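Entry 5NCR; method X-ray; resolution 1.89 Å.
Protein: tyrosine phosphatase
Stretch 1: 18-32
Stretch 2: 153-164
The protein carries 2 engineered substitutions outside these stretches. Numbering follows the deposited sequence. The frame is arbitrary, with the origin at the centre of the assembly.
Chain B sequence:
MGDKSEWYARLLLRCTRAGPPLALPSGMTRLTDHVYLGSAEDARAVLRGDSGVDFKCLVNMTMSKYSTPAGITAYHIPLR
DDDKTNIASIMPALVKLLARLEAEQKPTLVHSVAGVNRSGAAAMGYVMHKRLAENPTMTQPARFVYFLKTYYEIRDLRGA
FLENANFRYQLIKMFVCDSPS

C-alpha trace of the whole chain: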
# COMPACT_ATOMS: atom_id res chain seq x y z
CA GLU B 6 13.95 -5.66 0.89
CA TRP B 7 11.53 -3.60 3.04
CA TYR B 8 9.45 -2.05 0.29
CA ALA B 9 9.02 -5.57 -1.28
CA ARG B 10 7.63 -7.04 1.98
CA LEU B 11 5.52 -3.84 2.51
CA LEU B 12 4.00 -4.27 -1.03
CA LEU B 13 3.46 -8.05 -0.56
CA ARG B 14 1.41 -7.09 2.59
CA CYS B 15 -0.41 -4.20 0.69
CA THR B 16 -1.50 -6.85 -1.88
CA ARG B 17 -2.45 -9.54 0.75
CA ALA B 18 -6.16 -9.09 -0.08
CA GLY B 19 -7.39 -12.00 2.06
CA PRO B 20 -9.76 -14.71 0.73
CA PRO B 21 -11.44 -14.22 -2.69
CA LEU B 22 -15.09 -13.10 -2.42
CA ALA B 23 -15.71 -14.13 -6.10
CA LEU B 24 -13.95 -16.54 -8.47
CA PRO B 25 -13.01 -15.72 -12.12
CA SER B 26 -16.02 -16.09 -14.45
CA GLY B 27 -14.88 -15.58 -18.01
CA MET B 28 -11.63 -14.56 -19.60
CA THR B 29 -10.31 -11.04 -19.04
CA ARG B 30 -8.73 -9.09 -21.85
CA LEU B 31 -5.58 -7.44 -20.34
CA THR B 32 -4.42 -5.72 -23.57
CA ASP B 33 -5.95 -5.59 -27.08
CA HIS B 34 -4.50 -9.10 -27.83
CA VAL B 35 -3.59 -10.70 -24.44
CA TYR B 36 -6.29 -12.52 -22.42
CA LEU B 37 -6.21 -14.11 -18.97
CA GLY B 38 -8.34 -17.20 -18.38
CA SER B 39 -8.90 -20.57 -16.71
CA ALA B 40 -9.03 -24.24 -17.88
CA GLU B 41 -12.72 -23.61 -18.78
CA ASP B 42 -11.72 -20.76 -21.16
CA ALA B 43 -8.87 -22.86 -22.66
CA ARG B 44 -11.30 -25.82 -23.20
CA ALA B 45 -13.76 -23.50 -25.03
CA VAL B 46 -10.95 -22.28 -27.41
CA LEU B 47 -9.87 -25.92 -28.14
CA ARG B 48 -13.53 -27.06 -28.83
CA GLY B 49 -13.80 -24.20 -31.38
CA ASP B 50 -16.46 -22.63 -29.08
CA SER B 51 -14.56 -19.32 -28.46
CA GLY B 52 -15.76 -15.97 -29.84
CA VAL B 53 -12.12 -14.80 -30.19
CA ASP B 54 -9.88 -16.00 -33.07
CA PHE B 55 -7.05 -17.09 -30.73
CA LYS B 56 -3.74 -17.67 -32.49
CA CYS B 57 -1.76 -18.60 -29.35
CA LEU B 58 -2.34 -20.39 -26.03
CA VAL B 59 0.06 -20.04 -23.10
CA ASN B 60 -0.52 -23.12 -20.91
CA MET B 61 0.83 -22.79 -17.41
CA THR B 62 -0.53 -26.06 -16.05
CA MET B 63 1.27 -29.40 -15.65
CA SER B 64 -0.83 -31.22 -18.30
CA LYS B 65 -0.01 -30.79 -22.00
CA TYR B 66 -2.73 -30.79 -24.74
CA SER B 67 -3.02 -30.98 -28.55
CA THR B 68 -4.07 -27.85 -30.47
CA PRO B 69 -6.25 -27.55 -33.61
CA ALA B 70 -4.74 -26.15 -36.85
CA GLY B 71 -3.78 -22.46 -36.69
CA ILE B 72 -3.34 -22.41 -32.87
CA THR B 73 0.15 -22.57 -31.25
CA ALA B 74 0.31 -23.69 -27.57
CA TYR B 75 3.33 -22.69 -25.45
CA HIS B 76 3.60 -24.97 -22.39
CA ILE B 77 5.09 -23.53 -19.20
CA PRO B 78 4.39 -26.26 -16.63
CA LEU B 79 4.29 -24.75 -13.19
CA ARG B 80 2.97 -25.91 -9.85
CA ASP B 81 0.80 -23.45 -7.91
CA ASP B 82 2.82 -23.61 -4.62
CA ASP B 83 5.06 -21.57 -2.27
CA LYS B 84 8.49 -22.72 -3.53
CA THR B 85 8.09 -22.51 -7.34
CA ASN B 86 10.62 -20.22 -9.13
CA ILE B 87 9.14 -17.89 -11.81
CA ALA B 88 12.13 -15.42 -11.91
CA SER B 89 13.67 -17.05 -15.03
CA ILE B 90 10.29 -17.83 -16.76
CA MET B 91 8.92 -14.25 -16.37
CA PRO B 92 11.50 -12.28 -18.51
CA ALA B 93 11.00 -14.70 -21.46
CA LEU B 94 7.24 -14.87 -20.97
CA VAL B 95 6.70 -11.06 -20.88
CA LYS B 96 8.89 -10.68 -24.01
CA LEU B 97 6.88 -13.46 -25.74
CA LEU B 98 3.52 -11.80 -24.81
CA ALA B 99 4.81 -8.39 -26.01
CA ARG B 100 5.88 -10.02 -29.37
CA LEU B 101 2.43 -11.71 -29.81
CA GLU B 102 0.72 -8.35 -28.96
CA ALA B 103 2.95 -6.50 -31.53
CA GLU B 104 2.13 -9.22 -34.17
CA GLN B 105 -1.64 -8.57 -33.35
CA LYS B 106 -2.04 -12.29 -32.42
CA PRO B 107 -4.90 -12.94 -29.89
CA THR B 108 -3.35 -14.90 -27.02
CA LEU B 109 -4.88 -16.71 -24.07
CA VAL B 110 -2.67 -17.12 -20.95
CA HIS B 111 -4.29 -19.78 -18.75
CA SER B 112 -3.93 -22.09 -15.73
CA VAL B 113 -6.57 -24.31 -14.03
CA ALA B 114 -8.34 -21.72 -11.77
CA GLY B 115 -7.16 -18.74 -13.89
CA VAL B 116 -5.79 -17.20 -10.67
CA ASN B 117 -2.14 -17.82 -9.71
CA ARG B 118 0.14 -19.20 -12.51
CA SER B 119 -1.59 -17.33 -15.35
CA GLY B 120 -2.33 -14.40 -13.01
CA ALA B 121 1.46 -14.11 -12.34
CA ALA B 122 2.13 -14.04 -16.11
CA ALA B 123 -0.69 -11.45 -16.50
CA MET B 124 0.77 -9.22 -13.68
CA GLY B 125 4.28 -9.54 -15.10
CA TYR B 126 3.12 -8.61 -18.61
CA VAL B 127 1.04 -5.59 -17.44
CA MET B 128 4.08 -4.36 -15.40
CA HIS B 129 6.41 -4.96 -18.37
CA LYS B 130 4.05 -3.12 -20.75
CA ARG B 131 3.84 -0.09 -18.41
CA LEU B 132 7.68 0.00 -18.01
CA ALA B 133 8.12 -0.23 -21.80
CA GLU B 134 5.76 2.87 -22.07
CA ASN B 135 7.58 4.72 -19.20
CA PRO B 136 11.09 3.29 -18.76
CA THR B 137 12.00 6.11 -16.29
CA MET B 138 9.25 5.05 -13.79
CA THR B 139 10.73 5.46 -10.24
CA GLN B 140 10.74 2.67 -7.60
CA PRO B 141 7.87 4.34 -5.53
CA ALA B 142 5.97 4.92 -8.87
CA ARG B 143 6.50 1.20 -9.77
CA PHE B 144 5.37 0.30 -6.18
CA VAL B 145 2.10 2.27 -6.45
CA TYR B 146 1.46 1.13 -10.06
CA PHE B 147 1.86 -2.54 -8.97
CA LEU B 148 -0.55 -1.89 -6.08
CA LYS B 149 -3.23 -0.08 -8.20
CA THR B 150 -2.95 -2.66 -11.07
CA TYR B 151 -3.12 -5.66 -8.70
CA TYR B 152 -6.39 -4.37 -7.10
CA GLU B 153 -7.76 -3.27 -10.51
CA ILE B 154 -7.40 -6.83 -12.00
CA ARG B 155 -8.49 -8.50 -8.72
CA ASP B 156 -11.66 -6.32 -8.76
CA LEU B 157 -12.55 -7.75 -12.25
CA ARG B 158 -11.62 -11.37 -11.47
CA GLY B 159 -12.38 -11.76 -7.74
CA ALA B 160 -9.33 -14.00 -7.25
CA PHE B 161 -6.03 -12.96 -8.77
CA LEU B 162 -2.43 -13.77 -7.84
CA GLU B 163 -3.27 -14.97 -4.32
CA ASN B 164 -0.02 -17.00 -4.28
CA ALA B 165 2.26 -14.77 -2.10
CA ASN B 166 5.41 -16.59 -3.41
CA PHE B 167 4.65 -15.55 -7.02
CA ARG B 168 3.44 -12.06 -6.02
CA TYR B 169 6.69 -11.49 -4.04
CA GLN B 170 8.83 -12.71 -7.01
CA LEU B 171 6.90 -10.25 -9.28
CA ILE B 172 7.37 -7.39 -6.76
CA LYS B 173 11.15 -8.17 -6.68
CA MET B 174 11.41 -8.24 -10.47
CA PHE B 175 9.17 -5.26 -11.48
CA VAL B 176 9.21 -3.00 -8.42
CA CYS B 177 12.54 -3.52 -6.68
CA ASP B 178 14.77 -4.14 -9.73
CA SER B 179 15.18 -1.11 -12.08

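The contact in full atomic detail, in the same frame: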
# COMPACT_ATOMS: atom_id res chain seq x y z
N ALA B 18 -4.76 -9.48 -0.01
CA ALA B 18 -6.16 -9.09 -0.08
C ALA B 18 -7.12 -9.99 0.71
O ALA B 18 -8.33 -9.70 0.80
CB ALA B 18 -6.58 -8.98 -1.53
N GLY B 19 -6.59 -11.05 1.31
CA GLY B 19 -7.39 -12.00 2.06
C GLY B 19 -8.08 -12.98 1.12
O GLY B 19 -7.74 -13.04 -0.07
N PRO B 20 -9.08 -13.73 1.61
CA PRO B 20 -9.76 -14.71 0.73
C PRO B 20 -10.59 -14.11 -0.40
O PRO B 20 -11.24 -13.09 -0.19
CB PRO B 20 -10.66 -15.49 1.69
CG PRO B 20 -10.82 -14.63 2.85
CD PRO B 20 -9.60 -13.78 2.98
N PRO B 21 -10.61 -14.74 -1.59
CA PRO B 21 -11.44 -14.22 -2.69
C PRO B 21 -12.92 -14.26 -2.32
O PRO B 21 -13.37 -15.21 -1.67
CB PRO B 21 -11.15 -15.20 -3.83
CG PRO B 21 -9.91 -15.92 -3.45
CD PRO B 21 -9.91 -15.99 -1.98
N LEU B 22 -13.65 -13.21 -2.68
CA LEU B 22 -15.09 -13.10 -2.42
C LEU B 22 -15.90 -13.40 -3.69
O LEU B 22 -17.13 -13.40 -3.66
CB LEU B 22 -15.45 -11.77 -1.74
CG LEU B 22 -14.69 -11.50 -0.41
CD1 LEU B 22 -14.98 -10.12 0.13
CD2 LEU B 22 -14.97 -12.55 0.63
N ALA B 23 -15.19 -13.69 -4.80
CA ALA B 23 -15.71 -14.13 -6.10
C ALA B 23 -14.60 -14.87 -6.83
O ALA B 23 -13.42 -14.62 -6.55
CB ALA B 23 -16.19 -12.95 -6.93
N LEU B 24 -14.95 -15.81 -7.69
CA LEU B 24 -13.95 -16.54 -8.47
C LEU B 24 -14.04 -16.09 -9.93
O LEU B 24 -15.12 -15.64 -10.33
CB LEU B 24 -14.09 -18.07 -8.32
CG LEU B 24 -13.66 -18.68 -6.96
CD1 LEU B 24 -13.62 -20.19 -7.04
CD2 LEU B 24 -12.28 -18.14 -6.49
N PRO B 25 -12.93 -16.14 -10.71
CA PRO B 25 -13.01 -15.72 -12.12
C PRO B 25 -14.13 -16.44 -12.87
O PRO B 25 -14.33 -17.63 -12.68
CB PRO B 25 -11.64 -16.08 -12.67
CG PRO B 25 -10.75 -16.09 -11.51
CD PRO B 25 -11.57 -16.61 -10.38
N SER B 26 -14.91 -15.65 -13.63
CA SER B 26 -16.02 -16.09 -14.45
C SER B 26 -15.83 -15.34 -15.76
O SER B 26 -16.09 -14.12 -15.84
CB SER B 26 -17.37 -15.75 -13.83
OG SER B 26 -18.38 -16.00 -14.79
N GLY B 27 -15.18 -16.03 -16.66
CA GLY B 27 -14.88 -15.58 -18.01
C GLY B 27 -13.46 -15.10 -18.17
O GLY B 27 -12.81 -14.72 -17.18
N MET B 28 -12.97 -15.08 -19.40
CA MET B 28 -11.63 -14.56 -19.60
C MET B 28 -11.64 -13.04 -19.50
O MET B 28 -12.68 -12.41 -19.66
CB MET B 28 -10.96 -15.09 -20.88
CG MET B 28 -11.81 -15.11 -22.09
SD MET B 28 -10.81 -15.79 -23.46
CE MET B 28 -11.58 -17.36 -23.75
N THR B 29 -10.50 -12.47 -19.20
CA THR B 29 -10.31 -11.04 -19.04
C THR B 29 -9.25 -10.62 -20.04
O THR B 29 -8.16 -11.16 -20.07
CB THR B 29 -9.92 -10.69 -17.58
OG1 THR B 29 -10.92 -11.20 -16.70
CG2 THR B 29 -9.74 -9.19 -17.35
N ARG B 30 -9.58 -9.65 -20.84
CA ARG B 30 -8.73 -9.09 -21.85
C ARG B 30 -7.85 -8.06 -21.12
O ARG B 30 -8.37 -7.09 -20.58
CB ARG B 30 -9.64 -8.45 -22.90
CG ARG B 30 -8.97 -8.06 -24.17
CD ARG B 30 -9.97 -7.40 -25.08
NE ARG B 30 -9.64 -5.99 -25.31
CZ ARG B 30 -10.46 -5.11 -25.88
NH1 ARG B 30 -11.67 -5.48 -26.29
NH2 ARG B 30 -10.08 -3.84 -26.02
N LEU B 31 -6.54 -8.31 -21.04
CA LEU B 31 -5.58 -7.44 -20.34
C LEU B 31 -5.09 -6.31 -21.24
O LEU B 31 -4.88 -5.18 -20.77
CB LEU B 31 -4.38 -8.23 -19.80
CG LEU B 31 -4.65 -9.42 -18.89
CD1 LEU B 31 -3.54 -10.45 -19.03
CD2 LEU B 31 -4.84 -8.99 -17.44
N THR B 32 -4.80 -6.65 -22.50
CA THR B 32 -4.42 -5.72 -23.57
C THR B 32 -5.26 -6.09 -24.78
O THR B 32 -5.88 -7.16 -24.77
CB THR B 32 -2.92 -5.76 -23.91
OG1 THR B 32 -2.59 -7.07 -24.31
CG2 THR B 32 -2.05 -5.35 -22.76
N GLU B 153 -6.91 -3.51 -9.34
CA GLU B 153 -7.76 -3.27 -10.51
C GLU B 153 -8.15 -4.61 -11.16
O GLU B 153 -9.34 -4.84 -11.41
CB GLU B 153 -7.01 -2.35 -11.49
CG GLU B 153 -7.81 -1.82 -12.67
CD GLU B 153 -7.17 -0.60 -13.31
OE1 GLU B 153 -7.08 -0.57 -14.56
OE2 GLU B 153 -6.74 0.32 -12.57
N ILE B 154 -7.17 -5.51 -11.38
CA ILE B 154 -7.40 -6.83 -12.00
C ILE B 154 -8.17 -7.72 -11.03
O ILE B 154 -9.11 -8.39 -11.46
CB ILE B 154 -6.08 -7.48 -12.55
CG1 ILE B 154 -5.45 -6.57 -13.62
CG2 ILE B 154 -6.38 -8.91 -13.13
CD1 ILE B 154 -3.98 -6.88 -13.98
N ARG B 155 -7.80 -7.70 -9.73
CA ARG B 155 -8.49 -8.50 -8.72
C ARG B 155 -9.97 -8.07 -8.59
O ARG B 155 -10.82 -8.92 -8.34
CB ARG B 155 -7.82 -8.42 -7.35
CG ARG B 155 -8.11 -9.62 -6.47
CD ARG B 155 -7.38 -9.50 -5.16
NE ARG B 155 -7.55 -10.69 -4.32
CZ ARG B 155 -8.54 -10.86 -3.43
NH1 ARG B 155 -9.45 -9.91 -3.25
NH2 ARG B 155 -8.60 -11.97 -2.71
N ASP B 156 -10.27 -6.79 -8.81
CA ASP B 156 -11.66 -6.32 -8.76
C ASP B 156 -12.47 -6.98 -9.89
O ASP B 156 -13.63 -7.33 -9.67
CB ASP B 156 -11.72 -4.78 -8.89
CG ASP B 156 -13.11 -4.17 -8.74
OD1 ASP B 156 -13.97 -4.81 -8.09
OD2 ASP B 156 -13.34 -3.05 -9.29
N LEU B 157 -11.86 -7.15 -11.09
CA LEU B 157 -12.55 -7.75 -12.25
C LEU B 157 -12.69 -9.26 -12.14
O LEU B 157 -13.65 -9.81 -12.65
CB LEU B 157 -11.80 -7.43 -13.57
CG LEU B 157 -11.61 -5.96 -13.97
CD1 LEU B 157 -10.67 -5.85 -15.13
CD2 LEU B 157 -12.92 -5.29 -14.29
N ARG B 158 -11.73 -9.92 -11.50
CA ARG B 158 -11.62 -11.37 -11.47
C ARG B 158 -11.96 -12.04 -10.15
O ARG B 158 -12.14 -13.26 -10.12
CB ARG B 158 -10.20 -11.75 -11.93
CG ARG B 158 -10.07 -11.41 -13.40
CD ARG B 158 -8.88 -11.96 -14.09
NE ARG B 158 -8.80 -13.43 -14.07
CZ ARG B 158 -9.43 -14.26 -14.90
NH1 ARG B 158 -10.30 -13.80 -15.79
NH2 ARG B 158 -9.22 -15.56 -14.81
N GLY B 159 -12.04 -11.26 -9.08
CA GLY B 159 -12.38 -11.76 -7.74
C GLY B 159 -11.19 -12.39 -7.06
O GLY B 159 -10.90 -12.06 -5.90
N ALA B 160 -10.54 -13.35 -7.74
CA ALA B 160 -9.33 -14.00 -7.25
C ALA B 160 -8.28 -13.77 -8.30
O ALA B 160 -8.52 -14.02 -9.49
CB ALA B 160 -9.57 -15.49 -7.08
N PHE B 161 -7.12 -13.28 -7.86
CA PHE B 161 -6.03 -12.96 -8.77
C PHE B 161 -4.73 -12.93 -8.02
O PHE B 161 -4.59 -12.14 -7.09
CB PHE B 161 -6.30 -11.60 -9.48
CG PHE B 161 -5.13 -11.07 -10.28
CD1 PHE B 161 -4.79 -11.64 -11.50
CD2 PHE B 161 -4.38 -9.98 -9.83
CE1 PHE B 161 -3.70 -11.15 -12.25
CE2 PHE B 161 -3.32 -9.47 -10.59
CZ PHE B 161 -2.97 -10.07 -11.78
N LEU B 162 -3.77 -13.77 -8.41
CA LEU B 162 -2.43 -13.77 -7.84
C LEU B 162 -2.41 -13.79 -6.30
O LEU B 162 -1.82 -12.93 -5.64
CB LEU B 162 -1.70 -12.55 -8.44
CG LEU B 162 -0.18 -12.42 -8.28
CD1 LEU B 162 0.57 -13.70 -8.66
CD2 LEU B 162 0.28 -11.24 -9.08
N GLU B 163 -3.12 -14.76 -5.75
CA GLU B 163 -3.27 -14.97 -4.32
C GLU B 163 -1.98 -15.57 -3.76
O GLU B 163 -1.61 -15.29 -2.62
CB GLU B 163 -4.49 -15.90 -4.04
CG GLU B 163 -5.79 -15.43 -4.70
CD GLU B 163 -6.27 -14.05 -4.28
OE1 GLU B 163 -6.13 -13.74 -3.08
OE2 GLU B 163 -6.75 -13.28 -5.14
N ASN B 164 -1.29 -16.37 -4.59
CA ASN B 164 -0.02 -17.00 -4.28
C ASN B 164 1.01 -15.89 -3.95
O ASN B 164 1.44 -15.15 -4.84
CB ASN B 164 0.43 -17.85 -5.47
CG ASN B 164 1.67 -18.66 -5.21
OD1 ASN B 164 2.64 -18.19 -4.66
ND2 ASN B 164 1.66 -19.90 -5.61
O HOH W 1 -3.92 -11.58 -2.20
O HOH W 2 -12.56 -11.00 -3.84
O HOH W 3 -11.16 -17.08 -16.11

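An extended segment with little regular structure can be held against the end of a helix by a small apolar centre and a few well-placed polar groups, and this tyrosine phosphatase offers a compact example. The centre is the methyl group of Ala-160, which points toward the other stretch and meets three side chains there. Pro-21 CB lies 3.6 Å from Ala-160 CB, Leu-24 CD2 lies 3.8 Å from Ala-160 CB, and Pro-25 CD lies 4.0 Å from Ala-160 CB. Leu-24 takes part although its CA-to-CB bond points away, because the end of its side chain comes nearer. A second, more distant apolar contact pairs Leu-31 CD2 with Ile-154 CD1 at 4.1 Å.

The backbones come closest where the helix ends. The CA atoms of Ala-23 and Gly-159 are 4.4 Å apart, and those of Pro-25 and Arg-158 are 4.6 Å apart; as stretch 1 advances from Pro-21 to Leu-31, its nearest partners run backward from Ala-160 to Ile-154. Gly-159 leaves the helix with positive phi, a conformation that favours glycine, and the absence of a side chain matters to the packing as well. An ideal CB would sit only 2.2 Å from Ala-23 O, a clash. Instead the carbonyl approaches the bare alpha carbon, with Gly-159 CA 3.3 Å from Ala-23 O in a CA-H...O contact. Direct backbone hydrogen bonding is not what joins the chains here: Ala-23 O and Ala-160 N are 3.4 Å apart at a poor angle, and Pro-25 N, 3.0 Å from Arg-158 O, has no hydrogen to share. Water 2 supplies a link, accepting from Leu-22 N at 2.7 Å and donating to Gly-159 O at 2.9 Å.

Further along, Arg-158 has the largest area covered by the opposing stretch, and it uses its guanidinium in two ways. Pro-25 CB lies over one face, 3.3 Å from Arg-158 NH2, while the polar partners lie at the edge, where the N-H groups point. Arg-158 NH1 donates to Thr-29 OG1 at 2.8 Å and to Gly-27 O at 3.0 Å, the only direct hydrogen bonds between the stretches. Water 3 adds to this network, donating to Gly-27 O at 3.1 Å and accepting from Arg-158 NH2 at 2.8 Å.

At the other end, Arg-155 is oriented from within its own stretch. Its NE forms a salt bridge with Glu-163 OE2 at 2.8 Å, and Arg-155 NH2 donates to Glu-163 OE1 at 3.1 Å; Phe-161 N also donates to Glu-163 OE2, at 2.7 Å, which helps hold the carboxylate. The guanidinium thus offers a face to Ala-18, whose CB lies 3.3 Å from Arg-155 CZ. Gly-19 O is 3.0 Å from Arg-155 NH2, but the angle is too poor for a hydrogen bond. Water 1 completes this edge, accepting from Ala-18 N at 3.1 Å and donating to Glu-163 OE1 at 3.2 Å.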